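Local atomic coordinates of cytochrome P450 (Novosphingobium aromaticivorans, PDB entry 3OFT), a protein that belongs to the cytochrome P450 family and holds a haem group, protoporphyrin IX with its iron, inside a mainly helical fold. Residues 144-147 / 148-152; 230-233 / 234-238; 237-240 / 241-245. One frame throughout, in Å; residues are numbered along the deposited sequence.

Interaction 1 (144-147 / 148-152); sequences LPLN and IFLTL
L144 and I148, one turn apart on helix 144-152, meet end to branch point: CD1 of I148 reaches CG of L144 at 3.6 Å, and the two side chains cross at a slant. I148 brings CG1 back beside its own backbone N (chi1 -69°), which also lays that carbon 3.4 Å from L144 O. The same carbonyl accepts the N-H of I148, with 2.8 Å from I148 N to L144 O. Further round, L146 CD1 approaches F149 CD2 and L146 CG approaches L150 CD2, both pairs more loosely. F149 turns CG anti to its backbone N (chi1 176°), carrying the ring away from this turn to L190 and F193 of helix 179-199 and L232 of helix 221-252. On the polar side N147 O accepts the N-H of T151, with 3.2 Å from T151 N to N147 O. L144, N147 and T151 also pack on V120 of helix 107-128, and I148 on E354 of helix 348-365. Apolar packing thus surrounds much of the helix, while N147 is gripped by two arginines, R160 at its backbone O and R164 at its side-chain OD1, which probably polarises that residue.

Interaction 2 (230-233 / 234-238); sequences NLLF and GGLDT. With HEM (protoporphyrin IX containing Fe), chain D.
From N230 to T238 the backbone of helix 221-252 is distorted: the bond from G234 N to N230 O is short, 2.7 Å, but bent (142° at the hydrogen), and the next links, G235 N to L231 O and L236 N to F233 O, are weak, the last spanning only three residues. L236 lies over the preceding turn, its CG 3.2 Å from L232 O, while its CD1 meets L232 CD1 at 4.0 Å. On the haem side T238 OG1 sits between its backbone N and carbonyl carbon (chi1 48°), from where it donates to G234 O at 2.7 Å. G234 O also accepts a hydrogen bond from a water, 2.6 Å from G234 O to the water O. That water coordinates the iron, 2.4 Å from the water O to HEM FE. T238 CB lies over pyrrole B, 3.5 Å from HEM C3B, and OG1 over its border with meso carbon CHC; G235 CA stands 3.5 Å from HEM C2C. T238 also touches (2R,5R)-hexane-2,5-diol. This distorted G-G-L-D-T turn over the distal haem face marks the P450 I-helix. Elsewhere L232 leans on L190 and F233 on L182 and A186, all of helix 179-199, and L231 on helix 205-210.

Interaction 3 (237-240 / 241-245); sequences DTVA and AMIGM. With HEM (protoporphyrin IX containing Fe), chain D.
V239 and I243 lie side by side and point the same way, V239 CG1 meeting I243 CG1 at 4.0 Å along the buried flank of helix 221-252. This flank is the tight part. I243 keeps CG1 beside its backbone N (chi1 -69°), placing it 3.4 Å from V239 O, the carbonyl that also receives the N-H of I243 in a nearly straight bond of 168° at the hydrogen. Beyond them I243 packs on V355 and F358 of helix 348-365 and on F136 and F140 of helix 136-141. V239 divides its methyls: CG1 serves the I243 pair, while CG2 turns to the haem, 3.7 Å from HEM CAB. M242 completes the haem side with CB 3.5 Å from vinyl carbon HEM CBB, and its bent chain leads onward to V355 and T337. D237 forms the loose side: it is exposed and directs its CB away from the following turn, although its carbonyl still takes the N-H of A241, 2.9 Å from D237 O to A241 N. A240 is intermediate, only partly exposed and packed against P145; its O accepts the N-H of G244. The i to i+4 bonds donated by A241 through M245 are regular, after the kink at T238 and V239, whose N-H groups lack a bond to the turn before. A long, locally disrupted helix crossing the distal haem face, here with V239 and M242 on the vinyl at the rim, is characteristic of the I-helix in the cytochrome P450 fold.

Overall arrangement
Following the chain, interaction 1 comes first, a run of i to i+4 contacts within helix 144-152, and it closes before the other two begin. Interactions 2 and 3 follow on the long helix 221-252; their ranges overlap at D237 and T238, so interaction 3 begins where interaction 2 ends, and both border the same haem. Each contact is local and closes no long loop. The tie between the helices comes from interaction 1: F149 reaches interaction 2, its CE1 3.8 Å from L232 CD1, whereas P145 touches both, G235 and L236 in interaction 2 and, in interaction 3, A240 and V239, with P145 CG 3.9 Å from V239 CG1. Helix 144-152 thus packs alongside the helix that crosses the haem.

Interaction 1 (144-147 / 148-152)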
loop_
_atom_site.group_PDB
_atom_site.type_symbol
_atom_site.label_atom_id
_atom_site.label_comp_id
_atom_site.label_asym_id
_atom_site.label_seq_id
_atom_site.Cartn_x
_atom_site.Cartn_y
_atom_site.Cartn_z
ATOM N N LEU A 144 4.235 6.334 -12.039
ATOM C CA LEU A 144 2.792 6.507 -12.174
ATOM C C LEU A 144 2.078 7.106 -10.941
ATOM O O LEU A 144 1.241 8.004 -11.112
ATOM C CB LEU A 144 2.117 5.210 -12.608
ATOM C CG LEU A 144 0.616 5.368 -12.935
ATOM C CD1 LEU A 144 0.420 6.053 -14.283
ATOM C CD2 LEU A 144 -0.092 4.025 -12.930
ATOM N N PRO A 145 2.359 6.602 -9.717
ATOM C CA PRO A 145 1.579 7.098 -8.568
ATOM C C PRO A 145 1.773 8.592 -8.315
ATOM O O PRO A 145 0.818 9.266 -7.951
ATOM C CB PRO A 145 2.124 6.274 -7.385
ATOM C CG PRO A 145 2.645 4.989 -8.043
ATOM C CD PRO A 145 3.268 5.509 -9.310
ATOM N N LEU A 146 2.986 9.106 -8.508
ATOM C CA LEU A 146 3.181 10.553 -8.358
ATOM C C LEU A 146 2.454 11.324 -9.445
ATOM O O LEU A 146 1.818 12.319 -9.123
ATOM C CB LEU A 146 4.659 10.951 -8.309
ATOM C CG LEU A 146 4.855 12.466 -8.053
ATOM C CD1 LEU A 146 4.356 12.901 -6.642
ATOM C CD2 LEU A 146 6.328 12.880 -8.244
ATOM N N ASN A 147 2.543 10.892 -10.713
ATOM C CA ASN A 147 1.727 11.505 -11.771
ATOM C C ASN A 147 0.249 11.499 -11.460
ATOM O O ASN A 147 -0.470 12.486 -11.704
ATOM C CB ASN A 147 1.956 10.869 -13.161
ATOM C CG ASN A 147 3.342 11.143 -13.710
ATOM O OD1 ASN A 147 4.134 11.849 -13.080
ATOM N ND2 ASN A 147 3.659 10.550 -14.880
ATOM N N ILE A 148 -0.244 10.381 -10.938
ATOM C CA ILE A 148 -1.650 10.336 -10.549
ATOM C C ILE A 148 -1.943 11.340 -9.423
ATOM O O ILE A 148 -2.946 12.059 -9.464
ATOM C CB ILE A 148 -2.082 8.894 -10.200
ATOM C CG1 ILE A 148 -2.102 8.030 -11.473
ATOM C CG2 ILE A 148 -3.386 8.881 -9.441
ATOM C CD1 ILE A 148 -2.291 6.567 -11.173
ATOM N N PHE A 149 -1.048 11.423 -8.448
ATOM C CA PHE A 149 -1.267 12.348 -7.323
ATOM C C PHE A 149 -1.501 13.760 -7.815
ATOM O O PHE A 149 -2.407 14.464 -7.341
ATOM C CB PHE A 149 -0.035 12.392 -6.441
ATOM C CG PHE A 149 -0.142 13.383 -5.323
ATOM C CD1 PHE A 149 -0.928 13.100 -4.202
ATOM C CD2 PHE A 149 0.502 14.620 -5.415
ATOM C CE1 PHE A 149 -1.016 14.039 -3.158
ATOM C CE2 PHE A 149 0.420 15.551 -4.372
ATOM C CZ PHE A 149 -0.340 15.245 -3.242
ATOM N N LEU A 150 -0.637 14.192 -8.731
ATOM C CA LEU A 150 -0.723 15.553 -9.285
ATOM C C LEU A 150 -2.058 15.793 -9.995
ATOM O O LEU A 150 -2.626 16.918 -9.968
ATOM C CB LEU A 150 0.422 15.756 -10.286
ATOM C CG LEU A 150 1.755 16.355 -9.834
ATOM C CD1 LEU A 150 1.862 16.659 -8.351
ATOM C CD2 LEU A 150 2.967 15.641 -10.392
ATOM N N THR A 151 -2.558 14.744 -10.655
ATOM C CA THR A 151 -3.925 14.755 -11.209
ATOM C C THR A 151 -5.009 14.837 -10.137
ATOM O O THR A 151 -5.937 15.663 -10.266
ATOM C CB THR A 151 -4.156 13.552 -12.173
ATOM O OG1 THR A 151 -3.149 13.603 -13.185
ATOM C CG2 THR A 151 -5.512 13.630 -12.860
ATOM N N LEU A 152 -4.897 14.045 -9.073
ATOM C CA LEU A 152 -5.909 14.057 -7.994
ATOM C C LEU A 152 -6.076 15.433 -7.322
ATOM O O LEU A 152 -7.193 15.821 -6.987
ATOM C CB LEU A 152 -5.609 13.046 -6.876
ATOM C CG LEU A 152 -5.388 11.547 -7.123
ATOM C CD1 LEU A 152 -4.949 10.780 -5.839
ATOM C CD2 LEU A 152 -6.578 10.882 -7.783
#

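Interaction 2 (230-233 / 234-238)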
loop_
_atom_site.group_PDB
_atom_site.type_symbol
_atom_site.label_atom_id
_atom_site.label_comp_id
_atom_site.label_asym_id
_atom_site.label_seq_id
_atom_site.Cartn_x
_atom_site.Cartn_y
_atom_site.Cartn_z
ATOM N N ASN A 230 -0.370 12.053 4.933
ATOM C CA ASN A 230 -0.936 10.704 4.816
ATOM C C ASN A 230 -1.470 10.339 3.416
ATOM O O ASN A 230 -1.231 9.219 2.944
ATOM C CB ASN A 230 -1.992 10.484 5.887
ATOM C CG ASN A 230 -2.291 9.018 6.167
ATOM O OD1 ASN A 230 -1.848 8.082 5.480
ATOM N ND2 ASN A 230 -3.073 8.816 7.161
ATOM N N LEU A 231 -2.197 11.250 2.778
ATOM C CA LEU A 231 -2.710 11.007 1.422
ATOM C C LEU A 231 -1.584 10.827 0.417
ATOM O O LEU A 231 -1.621 9.886 -0.406
ATOM C CB LEU A 231 -3.668 12.107 0.986
ATOM C CG LEU A 231 -5.033 12.061 1.668
ATOM C CD1 LEU A 231 -5.782 13.230 1.043
ATOM C CD2 LEU A 231 -5.788 10.747 1.410
ATOM N N LEU A 232 -0.547 11.655 0.528
ATOM C CA LEU A 232 0.590 11.543 -0.373
ATOM C C LEU A 232 1.299 10.220 -0.158
ATOM O O LEU A 232 1.454 9.446 -1.109
ATOM C CB LEU A 232 1.618 12.663 -0.132
ATOM C CG LEU A 232 2.861 12.634 -1.032
ATOM C CD1 LEU A 232 2.502 12.872 -2.513
ATOM C CD2 LEU A 232 3.905 13.653 -0.589
ATOM N N PHE A 233 1.758 9.968 1.068
ATOM C CA PHE A 233 2.527 8.751 1.325
ATOM C C PHE A 233 1.701 7.474 1.175
ATOM O O PHE A 233 2.220 6.474 0.668
ATOM C CB PHE A 233 3.228 8.781 2.665
ATOM C CG PHE A 233 4.478 9.651 2.683
ATOM C CD1 PHE A 233 5.598 9.319 1.918
ATOM C CD2 PHE A 233 4.533 10.784 3.495
ATOM C CE1 PHE A 233 6.758 10.106 1.929
ATOM C CE2 PHE A 233 5.707 11.595 3.541
ATOM C CZ PHE A 233 6.822 11.260 2.753
ATOM N N GLY A 234 0.412 7.541 1.522
ATOM C CA GLY A 234 -0.450 6.351 1.527
ATOM C C GLY A 234 -0.702 5.773 0.130
ATOM O O GLY A 234 -0.966 4.588 -0.013
ATOM N N GLY A 235 -0.607 6.619 -0.891
ATOM C CA GLY A 235 -0.897 6.229 -2.266
ATOM C C GLY A 235 0.346 6.064 -3.145
ATOM O O GLY A 235 0.229 5.711 -4.308
ATOM N N LEU A 236 1.541 6.318 -2.614
ATOM C CA LEU A 236 2.771 6.240 -3.429
ATOM C C LEU A 236 3.403 4.847 -3.463
ATOM O O LEU A 236 3.316 4.166 -4.489
ATOM C CB LEU A 236 3.807 7.286 -3.036
ATOM C CG LEU A 236 3.530 8.750 -3.428
ATOM C CD1 LEU A 236 4.723 9.614 -3.033
ATOM C CD2 LEU A 236 3.143 8.960 -4.916
ATOM N N ASP A 237 4.005 4.395 -2.373
ATOM C CA ASP A 237 4.706 3.095 -2.416
ATOM C C ASP A 237 3.739 1.932 -2.576
ATOM O O ASP A 237 4.088 0.934 -3.191
ATOM C CB ASP A 237 5.600 2.861 -1.189
ATOM C CG ASP A 237 4.863 2.986 0.147
ATOM O OD1 ASP A 237 3.629 3.189 0.166
ATOM O OD2 ASP A 237 5.538 2.917 1.222
ATOM N N THR A 238 2.533 2.040 -2.004
ATOM C CA THR A 238 1.557 0.917 -2.087
ATOM C C THR A 238 1.123 0.680 -3.542
ATOM O O THR A 238 1.081 -0.470 -4.011
ATOM C CB THR A 238 0.287 1.240 -1.287
ATOM O OG1 THR A 238 -0.144 2.560 -1.653
ATOM C CG2 THR A 238 0.554 1.167 0.237
HETATM C CHA HEM D . -4.945 2.666 4.984
HETATM C CHB HEM D . -3.199 -0.528 1.751
HETATM C CHC HEM D . -3.734 2.760 -1.744
HETATM C CHD HEM D . -4.442 6.160 1.579
HETATM C C1A HEM D . -4.494 1.507 4.380
HETATM C C2A HEM D . -4.352 0.237 5.052
HETATM C C3A HEM D . -3.878 -0.658 4.193
HETATM C C4A HEM D . -3.660 0.029 2.918
HETATM C CMA HEM D . -3.546 -2.129 4.547
HETATM C CAA HEM D . -4.744 -0.053 6.530
HETATM C CBA HEM D . -3.599 0.397 7.410
HETATM C CGA HEM D . -3.830 0.060 8.875
HETATM O O1A HEM D . -3.000 0.507 9.727
HETATM O O2A HEM D . -4.814 -0.648 9.259
HETATM C C1B HEM D . -3.198 0.071 0.498
HETATM C C2B HEM D . -2.872 -0.572 -0.749
HETATM C C3B HEM D . -3.031 0.360 -1.710
HETATM C C4B HEM D . -3.455 1.595 -1.080
HETATM C CMB HEM D . -2.443 -2.045 -0.876
HETATM C CAB HEM D . -2.809 0.307 -3.224
HETATM C CBB HEM D . -2.335 -0.777 -3.865
HETATM C C1C HEM D . -3.977 3.990 -1.208
HETATM C C2C HEM D . -4.239 5.228 -1.931
HETATM C C3C HEM D . -4.404 6.180 -0.970
HETATM C C4C HEM D . -4.354 5.555 0.331
HETATM C CMC HEM D . -4.252 5.370 -3.487
HETATM C CAC HEM D . -4.736 7.688 -1.092
HETATM C CBC HEM D . -4.333 8.429 -2.118
HETATM C C1D HEM D . -4.673 5.548 2.768
HETATM C C2D HEM D . -4.995 6.257 3.998
HETATM C C3D HEM D . -5.192 5.162 5.031
HETATM C C4D HEM D . -4.934 3.911 4.375
HETATM C CMD HEM D . -5.170 7.805 4.191
HETATM C CAD HEM D . -5.573 5.425 6.517
HETATM C CBD HEM D . -7.071 5.091 6.631
HETATM C CGD HEM D . -7.399 5.163 8.126
HETATM O O1D HEM D . -6.499 5.135 8.990
HETATM O O2D HEM D . -8.579 5.196 8.492
HETATM N NA HEM D . -4.079 1.340 3.058
HETATM N NB HEM D . -3.590 1.367 0.234
HETATM N NC HEM D . -4.102 4.223 0.152
HETATM N ND HEM D . -4.623 4.184 3.033
HETATM FE FE HEM D . -4.172 2.765 1.607
HETATM O O HOH W 1 -1.888 3.331 2.031
#

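Interaction 3 (237-240 / 241-245)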
loop_
_atom_site.group_PDB
_atom_site.type_symbol
_atom_site.label_atom_id
_atom_site.label_comp_id
_atom_site.label_asym_id
_atom_site.label_seq_id
_atom_site.Cartn_x
_atom_site.Cartn_y
_atom_site.Cartn_z
ATOM N N ASP A 237 4.005 4.395 -2.373
ATOM C CA ASP A 237 4.706 3.095 -2.416
ATOM C C ASP A 237 3.739 1.932 -2.576
ATOM O O ASP A 237 4.088 0.934 -3.191
ATOM C CB ASP A 237 5.600 2.861 -1.189
ATOM C CG ASP A 237 4.863 2.986 0.147
ATOM O OD1 ASP A 237 3.629 3.189 0.166
ATOM O OD2 ASP A 237 5.538 2.917 1.222
ATOM N N THR A 238 2.533 2.040 -2.004
ATOM C CA THR A 238 1.557 0.917 -2.087
ATOM C C THR A 238 1.123 0.680 -3.542
ATOM O O THR A 238 1.081 -0.470 -4.011
ATOM C CB THR A 238 0.287 1.240 -1.287
ATOM O OG1 THR A 238 -0.144 2.560 -1.653
ATOM C CG2 THR A 238 0.554 1.167 0.237
ATOM N N VAL A 239 0.822 1.772 -4.253
ATOM C CA VAL A 239 0.366 1.678 -5.639
ATOM C C VAL A 239 1.535 1.247 -6.537
ATOM O O VAL A 239 1.368 0.371 -7.375
ATOM C CB VAL A 239 -0.316 2.958 -6.135
ATOM C CG1 VAL A 239 -0.647 2.880 -7.652
ATOM C CG2 VAL A 239 -1.653 3.157 -5.347
ATOM N N ALA A 240 2.725 1.788 -6.290
ATOM C CA ALA A 240 3.871 1.347 -7.030
ATOM C C ALA A 240 4.073 -0.177 -6.875
ATOM O O ALA A 240 4.370 -0.881 -7.861
ATOM C CB ALA A 240 5.124 2.140 -6.584
ATOM N N ALA A 241 3.933 -0.676 -5.651
ATOM C CA ALA A 241 4.186 -2.090 -5.369
ATOM C C ALA A 241 3.158 -2.965 -6.073
ATOM O O ALA A 241 3.515 -3.952 -6.711
ATOM C CB ALA A 241 4.156 -2.372 -3.871
ATOM N N MET A 242 1.899 -2.571 -5.983
ATOM C CA MET A 242 0.816 -3.367 -6.563
ATOM C C MET A 242 0.923 -3.395 -8.099
ATOM O O MET A 242 0.748 -4.460 -8.710
ATOM C CB MET A 242 -0.557 -2.838 -6.120
ATOM C CG MET A 242 -1.765 -3.751 -6.603
ATOM S SD MET A 242 -1.666 -5.504 -6.158
ATOM C CE MET A 242 -2.034 -5.379 -4.378
ATOM N N ILE A 243 1.197 -2.234 -8.699
ATOM C CA ILE A 243 1.308 -2.147 -10.163
ATOM C C ILE A 243 2.465 -3.020 -10.625
ATOM O O ILE A 243 2.340 -3.733 -11.629
ATOM C CB ILE A 243 1.444 -0.668 -10.693
ATOM C CG1 ILE A 243 0.142 0.137 -10.497
ATOM C CG2 ILE A 243 1.903 -0.577 -12.178
ATOM C CD1 ILE A 243 -1.103 -0.486 -11.032
ATOM N N GLY A 244 3.585 -2.956 -9.895
ATOM C CA GLY A 244 4.736 -3.846 -10.212
ATOM C C GLY A 244 4.378 -5.333 -10.138
ATOM O O GLY A 244 4.773 -6.114 -11.025
ATOM N N MET A 245 3.609 -5.726 -9.111
ATOM C CA MET A 245 3.249 -7.129 -8.933
ATOM C C MET A 245 2.300 -7.583 -10.059
ATOM O O MET A 245 2.385 -8.722 -10.556
ATOM C CB MET A 245 2.538 -7.323 -7.593
ATOM C CG MET A 245 3.458 -7.324 -6.371
ATOM S SD MET A 245 4.903 -8.393 -6.516
ATOM C CE MET A 245 4.324 -9.864 -7.306
HETATM C CHA HEM D . -4.945 2.666 4.984
HETATM C CHB HEM D . -3.199 -0.528 1.751
HETATM C CHC HEM D . -3.734 2.760 -1.744
HETATM C CHD HEM D . -4.442 6.160 1.579
HETATM C C1A HEM D . -4.494 1.507 4.380
HETATM C C2A HEM D . -4.352 0.237 5.052
HETATM C C3A HEM D . -3.878 -0.658 4.193
HETATM C C4A HEM D . -3.660 0.029 2.918
HETATM C CMA HEM D . -3.546 -2.129 4.547
HETATM C CAA HEM D . -4.744 -0.053 6.530
HETATM C CBA HEM D . -3.599 0.397 7.410
HETATM C CGA HEM D . -3.830 0.060 8.875
HETATM O O1A HEM D . -3.000 0.507 9.727
HETATM O O2A HEM D . -4.814 -0.648 9.259
HETATM C C1B HEM D . -3.198 0.071 0.498
HETATM C C2B HEM D . -2.872 -0.572 -0.749
HETATM C C3B HEM D . -3.031 0.360 -1.710
HETATM C C4B HEM D . -3.455 1.595 -1.080
HETATM C CMB HEM D . -2.443 -2.045 -0.876
HETATM C CAB HEM D . -2.809 0.307 -3.224
HETATM C CBB HEM D . -2.335 -0.777 -3.865
HETATM C C1C HEM D . -3.977 3.990 -1.208
HETATM C C2C HEM D . -4.239 5.228 -1.931
HETATM C C3C HEM D . -4.404 6.180 -0.970
HETATM C C4C HEM D . -4.354 5.555 0.331
HETATM C CMC HEM D . -4.252 5.370 -3.487
HETATM C CAC HEM D . -4.736 7.688 -1.092
HETATM C CBC HEM D . -4.333 8.429 -2.118
HETATM C C1D HEM D . -4.673 5.548 2.768
HETATM C C2D HEM D . -4.995 6.257 3.998
HETATM C C3D HEM D . -5.192 5.162 5.031
HETATM C C4D HEM D . -4.934 3.911 4.375
HETATM C CMD HEM D . -5.170 7.805 4.191
HETATM C CAD HEM D . -5.573 5.425 6.517
HETATM C CBD HEM D . -7.071 5.091 6.631
HETATM C CGD HEM D . -7.399 5.163 8.126
HETATM O O1D HEM D . -6.499 5.135 8.990
HETATM O O2D HEM D . -8.579 5.196 8.492
HETATM N NA HEM D . -4.079 1.340 3.058
HETATM N NB HEM D . -3.590 1.367 0.234
HETATM N NC HEM D . -4.102 4.223 0.152
HETATM N ND HEM D . -4.623 4.184 3.033
HETATM FE FE HEM D . -4.172 2.765 1.607
HETATM O O HOH W 1 -1.888 3.331 2.031
#